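Local coordinates for protein urea carboxylase (Thermus thermophilus, PDB 3OEP) that is of unknown function but belongs with the KipI and KipA proteins, its carboxyltransferase-type domains having cyclophilin-like folds, at residues Leu289-Ala294 with Gln311-Pro316; Arg263-Gly268 with Tyr333-Gly338. One frame throughout, in Å; residues are numbered along the deposited sequence.

Contact 1 of 2, residues Leu289-Ala294 with Gln311-Pro316; sequences LVAAFA and QSFLWP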
loop_
_atom_site.group_PDB
_atom_site.type_symbol
_atom_site.label_atom_id
_atom_site.label_comp_id
_atom_site.label_asym_id
_atom_site.label_seq_id
_atom_site.Cartn_x
_atom_site.Cartn_y
_atom_site.Cartn_z
ATOM N N LEU A 289 -13.933 -20.619 -21.842
ATOM C CA LEU A 289 -12.908 -19.593 -21.679
ATOM C C LEU A 289 -11.564 -20.096 -22.162
ATOM O O LEU A 289 -11.309 -21.300 -22.165
ATOM C CB LEU A 289 -12.744 -19.229 -20.193
ATOM C CG LEU A 289 -13.943 -18.606 -19.494
ATOM C CD1 LEU A 289 -13.732 -18.592 -17.984
ATOM C CD2 LEU A 289 -14.193 -17.200 -20.025
ATOM N N VAL A 290 -10.709 -19.163 -22.565
ATOM C CA VAL A 290 -9.295 -19.437 -22.670
ATOM C C VAL A 290 -8.635 -18.656 -21.548
ATOM O O VAL A 290 -8.826 -17.442 -21.415
ATOM C CB VAL A 290 -8.726 -19.084 -24.038
ATOM C CG1 VAL A 290 -7.203 -19.228 -24.045
ATOM C CG2 VAL A 290 -9.344 -19.992 -25.091
ATOM N N ALA A 291 -7.920 -19.383 -20.702
ATOM C CA ALA A 291 -7.291 -18.816 -19.524
ATOM C C ALA A 291 -5.820 -19.196 -19.500
ATOM O O ALA A 291 -5.390 -20.097 -20.220
ATOM C CB ALA A 291 -8.006 -19.323 -18.254
ATOM N N ALA A 292 -5.036 -18.499 -18.686
ATOM C CA ALA A 292 -3.629 -18.838 -18.522
ATOM C C ALA A 292 -3.236 -18.737 -17.063
ATOM O O ALA A 292 -3.690 -17.841 -16.350
ATOM C CB ALA A 292 -2.747 -17.929 -19.360
ATOM N N PHE A 293 -2.389 -19.673 -16.647
ATOM C CA PHE A 293 -1.887 -19.760 -15.297
ATOM C C PHE A 293 -0.388 -19.478 -15.327
ATOM O O PHE A 293 0.336 -20.021 -16.161
ATOM C CB PHE A 293 -2.179 -21.153 -14.731
ATOM C CG PHE A 293 -1.498 -21.433 -13.427
ATOM C CD1 PHE A 293 -0.736 -22.585 -13.263
ATOM C CD2 PHE A 293 -1.601 -20.543 -12.368
ATOM C CE1 PHE A 293 -0.097 -22.845 -12.062
ATOM C CE2 PHE A 293 -0.962 -20.799 -11.162
ATOM C CZ PHE A 293 -0.206 -21.950 -11.015
ATOM N N ALA A 294 0.064 -18.579 -14.456
ATOM C CA ALA A 294 1.482 -18.250 -14.352
ATOM C C ALA A 294 1.824 -17.967 -12.896
ATOM O O ALA A 294 0.934 -17.855 -12.052
ATOM C CB ALA A 294 1.838 -17.056 -15.237
ATOM N N GLN A 311 1.388 -21.422 -19.160
ATOM C CA GLN A 311 0.660 -21.799 -20.361
ATOM C C GLN A 311 -0.820 -21.470 -20.287
ATOM O O GLN A 311 -1.382 -21.278 -19.197
ATOM C CB GLN A 311 0.866 -23.291 -20.666
ATOM C CG GLN A 311 0.253 -24.241 -19.653
ATOM C CD GLN A 311 0.731 -25.675 -19.837
ATOM O OE1 GLN A 311 1.824 -26.038 -19.404
ATOM N NE2 GLN A 311 -0.090 -26.494 -20.478
ATOM N N SER A 312 -1.432 -21.393 -21.469
ATOM C CA SER A 312 -2.861 -21.153 -21.592
ATOM C C SER A 312 -3.576 -22.448 -21.946
ATOM O O SER A 312 -2.970 -23.393 -22.467
ATOM C CB SER A 312 -3.159 -20.074 -22.636
ATOM O OG SER A 312 -2.975 -20.553 -23.951
ATOM N N PHE A 313 -4.872 -22.475 -21.666
ATOM C CA PHE A 313 -5.657 -23.688 -21.803
ATOM C C PHE A 313 -7.117 -23.348 -22.039
ATOM O O PHE A 313 -7.561 -22.237 -21.741
ATOM C CB PHE A 313 -5.502 -24.557 -20.544
ATOM C CG PHE A 313 -5.837 -23.844 -19.259
ATOM C CD1 PHE A 313 -4.868 -23.113 -18.581
ATOM C CD2 PHE A 313 -7.114 -23.919 -18.718
ATOM C CE1 PHE A 313 -5.171 -22.460 -17.394
ATOM C CE2 PHE A 313 -7.423 -23.264 -17.527
ATOM C CZ PHE A 313 -6.449 -22.535 -16.868
ATOM N N LEU A 314 -7.854 -24.313 -22.583
ATOM C CA LEU A 314 -9.293 -24.177 -22.748
ATOM C C LEU A 314 -9.947 -24.596 -21.434
ATOM O O LEU A 314 -9.626 -25.638 -20.865
ATOM C CB LEU A 314 -9.791 -25.027 -23.925
ATOM C CG LEU A 314 -11.224 -24.812 -24.455
ATOM C CD1 LEU A 314 -12.257 -25.355 -23.493
ATOM C CD2 LEU A 314 -11.524 -23.349 -24.779
ATOM N N TRP A 315 -10.851 -23.754 -20.954
ATOM C CA TRP A 315 -11.559 -23.975 -19.709
ATOM C C TRP A 315 -13.051 -24.025 -20.056
ATOM O O TRP A 315 -13.690 -22.989 -20.226
ATOM C CB TRP A 315 -11.206 -22.846 -18.747
ATOM C CG TRP A 315 -11.801 -22.927 -17.372
ATOM C CD1 TRP A 315 -12.478 -23.976 -16.809
ATOM C CD2 TRP A 315 -11.725 -21.913 -16.364
ATOM N NE1 TRP A 315 -12.855 -23.657 -15.521
ATOM C CE2 TRP A 315 -12.407 -22.397 -15.226
ATOM C CE3 TRP A 315 -11.173 -20.627 -16.324
ATOM C CZ2 TRP A 315 -12.534 -21.647 -14.055
ATOM C CZ3 TRP A 315 -11.310 -19.878 -15.157
ATOM C CH2 TRP A 315 -11.986 -20.391 -14.046
ATOM N N PRO A 316 -13.601 -25.244 -20.210
ATOM C CA PRO A 316 -14.965 -25.357 -20.722
ATOM C C PRO A 316 -16.030 -25.004 -19.700
ATOM O O PRO A 316 -15.820 -25.193 -18.499
ATOM C CB PRO A 316 -15.083 -26.838 -21.110
ATOM C CG PRO A 316 -13.701 -27.369 -21.128
ATOM C CD PRO A 316 -12.942 -26.562 -20.134
#
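Strands 289-294 and 311-315 run antiparallel, their axes 4.6 Å apart at the closest point, and the bonding is firmest at one end. There Leu289 and Trp315 exchange two nearly straight bonds, Leu289 N to Trp315 O at 2.9 Å and Trp315 N to Leu289 O at 2.8 Å. Ala291 and Phe313 form the next hydrogen-bonded pair; at Phe293 and Gln311 the return bond, from Gln311 N to Phe293 O, is weak.

The tight face carries Leu289, Ala291, Phe313 and Trp315. Phe313 CG takes the crowded position between its backbone N and carbonyl carbon (chi1 55°), which swings the ring back across the neighbouring strand: Ala291 O sits over one face, and Ala291 CB makes an off-centre CH-pi contact, 3.8 Å from Phe313 CZ. Ala291 CB also meets Trp315 CE3, and Leu289 CD1 packs on that same atom at 3.7 Å. This strand pair forms one margin of a five-stranded antiparallel sheet in the cyclophilin-like carboxyltransferase A and B region, with 311-315 outermost; Leu334 of the next strand and Leu302 of strand 298-302 also pack against Phe313 and Trp315. An alanine in place of Phe313 would lose the ring over Ala291 and would probably loosen this packing.

The other face is loose only at one end, where partly exposed Val290 meets exposed Leu314 through CG2 and CD2, 4.0 Å apart; farther along, Ala292 and Ser312 are buried, and Ser312 OG is hydrogen-bonded to Arg379 N.

Contact 2 of 2, residues Arg263-Gly268 with Tyr333-Gly338; sequences RLVGNG and YLAVAG. With SO4 (sulfate ion), chain E.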
loop_
_atom_site.group_PDB
_atom_site.type_symbol
_atom_site.label_atom_id
_atom_site.label_comp_id
_atom_site.label_asym_id
_atom_site.label_seq_id
_atom_site.Cartn_x
_atom_site.Cartn_y
_atom_site.Cartn_z
ATOM N N ARG A 263 -0.269 -11.886 -21.201
ATOM C CA ARG A 263 0.249 -11.975 -22.558
ATOM C C ARG A 263 -0.079 -13.315 -23.224
ATOM O O ARG A 263 -0.312 -13.366 -24.437
ATOM C CB ARG A 263 1.747 -11.684 -22.570
ATOM C CG ARG A 263 2.023 -10.190 -22.417
ATOM C CD ARG A 263 3.451 -9.907 -22.011
ATOM N NE ARG A 263 3.709 -8.469 -21.906
ATOM C CZ ARG A 263 4.717 -7.923 -21.224
ATOM N NH1 ARG A 263 5.584 -8.681 -20.556
ATOM N NH2 ARG A 263 4.853 -6.600 -21.199
ATOM N N LEU A 264 -0.144 -14.385 -22.434
ATOM C CA LEU A 264 -0.494 -15.705 -22.963
ATOM C C LEU A 264 -1.905 -15.767 -23.550
ATOM O O LEU A 264 -2.154 -16.556 -24.453
ATOM C CB LEU A 264 -0.340 -16.780 -21.886
ATOM C CG LEU A 264 1.101 -17.157 -21.563
ATOM C CD1 LEU A 264 1.171 -17.874 -20.211
ATOM C CD2 LEU A 264 1.686 -18.020 -22.692
ATOM N N VAL A 265 -2.813 -14.940 -23.039
ATOM C CA VAL A 265 -4.182 -14.891 -23.553
ATOM C C VAL A 265 -4.467 -13.628 -24.377
ATOM O O VAL A 265 -5.627 -13.263 -24.591
ATOM C CB VAL A 265 -5.210 -15.039 -22.425
ATOM C CG1 VAL A 265 -5.053 -16.398 -21.756
ATOM C CG2 VAL A 265 -5.089 -13.895 -21.396
ATOM N N GLY A 266 -3.410 -12.968 -24.836
ATOM C CA GLY A 266 -3.540 -11.820 -25.730
ATOM C C GLY A 266 -3.982 -10.512 -25.095
ATOM O O GLY A 266 -4.375 -9.587 -25.810
ATOM N N ASN A 267 -3.910 -10.417 -23.768
ATOM C CA ASN A 267 -4.273 -9.182 -23.063
ATOM C C ASN A 267 -3.096 -8.230 -22.959
ATOM O O ASN A 267 -1.939 -8.643 -23.035
ATOM C CB ASN A 267 -4.735 -9.462 -21.633
ATOM C CG ASN A 267 -6.001 -10.296 -21.561
ATOM O OD1 ASN A 267 -6.783 -10.365 -22.514
ATOM N ND2 ASN A 267 -6.213 -10.927 -20.412
ATOM N N GLY A 268 -3.405 -6.956 -22.740
ATOM C CA GLY A 268 -2.401 -5.993 -22.292
ATOM C C GLY A 268 -1.838 -6.422 -20.945
ATOM O O GLY A 268 -2.545 -7.022 -20.131
ATOM N N TYR A 333 -1.118 -16.577 -10.624
ATOM C CA TYR A 333 -1.933 -15.654 -11.408
ATOM C C TYR A 333 -2.786 -16.405 -12.415
ATOM O O TYR A 333 -2.309 -17.322 -13.083
ATOM C CB TYR A 333 -1.047 -14.643 -12.150
ATOM C CG TYR A 333 -0.326 -13.777 -11.172
ATOM C CD1 TYR A 333 0.906 -14.157 -10.662
ATOM C CD2 TYR A 333 -0.928 -12.623 -10.674
ATOM C CE1 TYR A 333 1.548 -13.385 -9.705
ATOM C CE2 TYR A 333 -0.297 -11.847 -9.719
ATOM C CZ TYR A 333 0.935 -12.227 -9.240
ATOM O OH TYR A 333 1.551 -11.456 -8.282
ATOM N N LEU A 334 -4.048 -16.010 -12.517
ATOM C CA LEU A 334 -4.943 -16.559 -13.523
ATOM C C LEU A 334 -5.485 -15.411 -14.355
ATOM O O LEU A 334 -6.160 -14.529 -13.829
ATOM C CB LEU A 334 -6.085 -17.323 -12.866
ATOM C CG LEU A 334 -7.051 -18.039 -13.811
ATOM C CD1 LEU A 334 -6.360 -19.215 -14.484
ATOM C CD2 LEU A 334 -8.290 -18.487 -13.040
ATOM N N ALA A 335 -5.176 -15.431 -15.650
ATOM C CA ALA A 335 -5.691 -14.457 -16.608
ATOM C C ALA A 335 -6.732 -15.124 -17.495
ATOM O O ALA A 335 -6.700 -16.339 -17.694
ATOM C CB ALA A 335 -4.560 -13.903 -17.453
ATOM N N VAL A 336 -7.661 -14.326 -18.010
ATOM C CA VAL A 336 -8.641 -14.808 -18.976
ATOM C C VAL A 336 -8.625 -13.910 -20.199
ATOM O O VAL A 336 -8.455 -12.695 -20.087
ATOM C CB VAL A 336 -10.066 -14.877 -18.377
ATOM C CG1 VAL A 336 -10.095 -15.867 -17.207
ATOM C CG2 VAL A 336 -10.538 -13.502 -17.940
ATOM N N ALA A 337 -8.791 -14.517 -21.370
ATOM C CA ALA A 337 -8.785 -13.780 -22.625
ATOM C C ALA A 337 -9.859 -12.699 -22.570
ATOM O O ALA A 337 -11.037 -13.002 -22.333
ATOM C CB ALA A 337 -9.034 -14.719 -23.790
ATOM N N GLY A 338 -9.445 -11.451 -22.778
ATOM C CA GLY A 338 -10.336 -10.302 -22.679
ATOM C C GLY A 338 -10.195 -9.520 -21.381
ATOM O O GLY A 338 -10.576 -8.349 -21.325
HETATM S S SO4 E . 1.887 -5.206 -23.293
HETATM O O1 SO4 E . 1.689 -6.649 -23.411
HETATM O O2 SO4 E . 3.003 -4.942 -22.385
HETATM O O3 SO4 E . 0.675 -4.571 -22.776
HETATM O O4 SO4 E . 2.196 -4.657 -24.612
#
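The chain leaves helix 255-264 through a Schellman motif, with Gly266 at positive phi bonding through its N to Arg263 O and Asn267 N to Asn262 O, and then passes the end of strand 331-336, where Val265 and Ala337 bring their CA atoms within 4.8 Å.

Asn267 carries the polar half of the contact. Its CG lies anti to the carbonyl carbon (chi1 -64°), which sends the amide toward the strand end, and both amide atoms then bind backbone. OD1 accepts from Gly338 N at 2.9 Å, in the carbonyl plane and on a lone pair, although the bond is bent to 146° at the hydrogen. ND2 donates to Val336 O over an equal 2.9 Å and almost straight, at 174°; Val336 O lies in the plane of the amide, while the donor stands well above the plane of the Val336 carbonyl. ND2 is also hydrogen-bonded to Asn262 OD1, so three bonds hold the group and fix which way its O and N face.

Beside it, Val265 supplies the apolar half. Its CG2 projects over the strand end, 4.0 Å from Ala335 CB and 3.7 Å from Val336 C, and its CB packs against Ala337 CB. The small side chains of Ala335 and Ala337 probably allow the helix end to come this close. At the backbone angles of Gly338 a CB would press against the carbonyl O of Ala337, so a glycine suits this position.

Arg263 takes no part in the contact; its extended chain carries the guanidinium to a sulfate that probably came from the crystallisation liquor: NE binds O1 and NH2 binds O2 at 2.8 Å, edge-on to the guanidinium.

By binding the carbonyl O of the last strand residue and an N-H just past it, the Asn267 amide satisfies polar groups that the strand end presents, and so joins helix terminus to sheet without any charged group.

Overall arrangement
From the N terminus, the chain first reaches the end of helix 255-264 and segment 263-268, then runs through a series of strands without another helix. Strand 289-295 is followed by strands 298-302 and 305-307 before 311-315 returns beside it, so contact 1 closes a short loop. Only after strand 320-325 does the chain come to 331-336, whose end meets the helix terminus and closes the longer loop of contact 2, with contact 1 nested inside. The two are joined laterally, since 289-295 lies between 311-315 and 331-336 in one antiparallel sheet. Together they tie the sheet's outer margin, through its inner strands, to the helix end, and Val265 also touches Ala292.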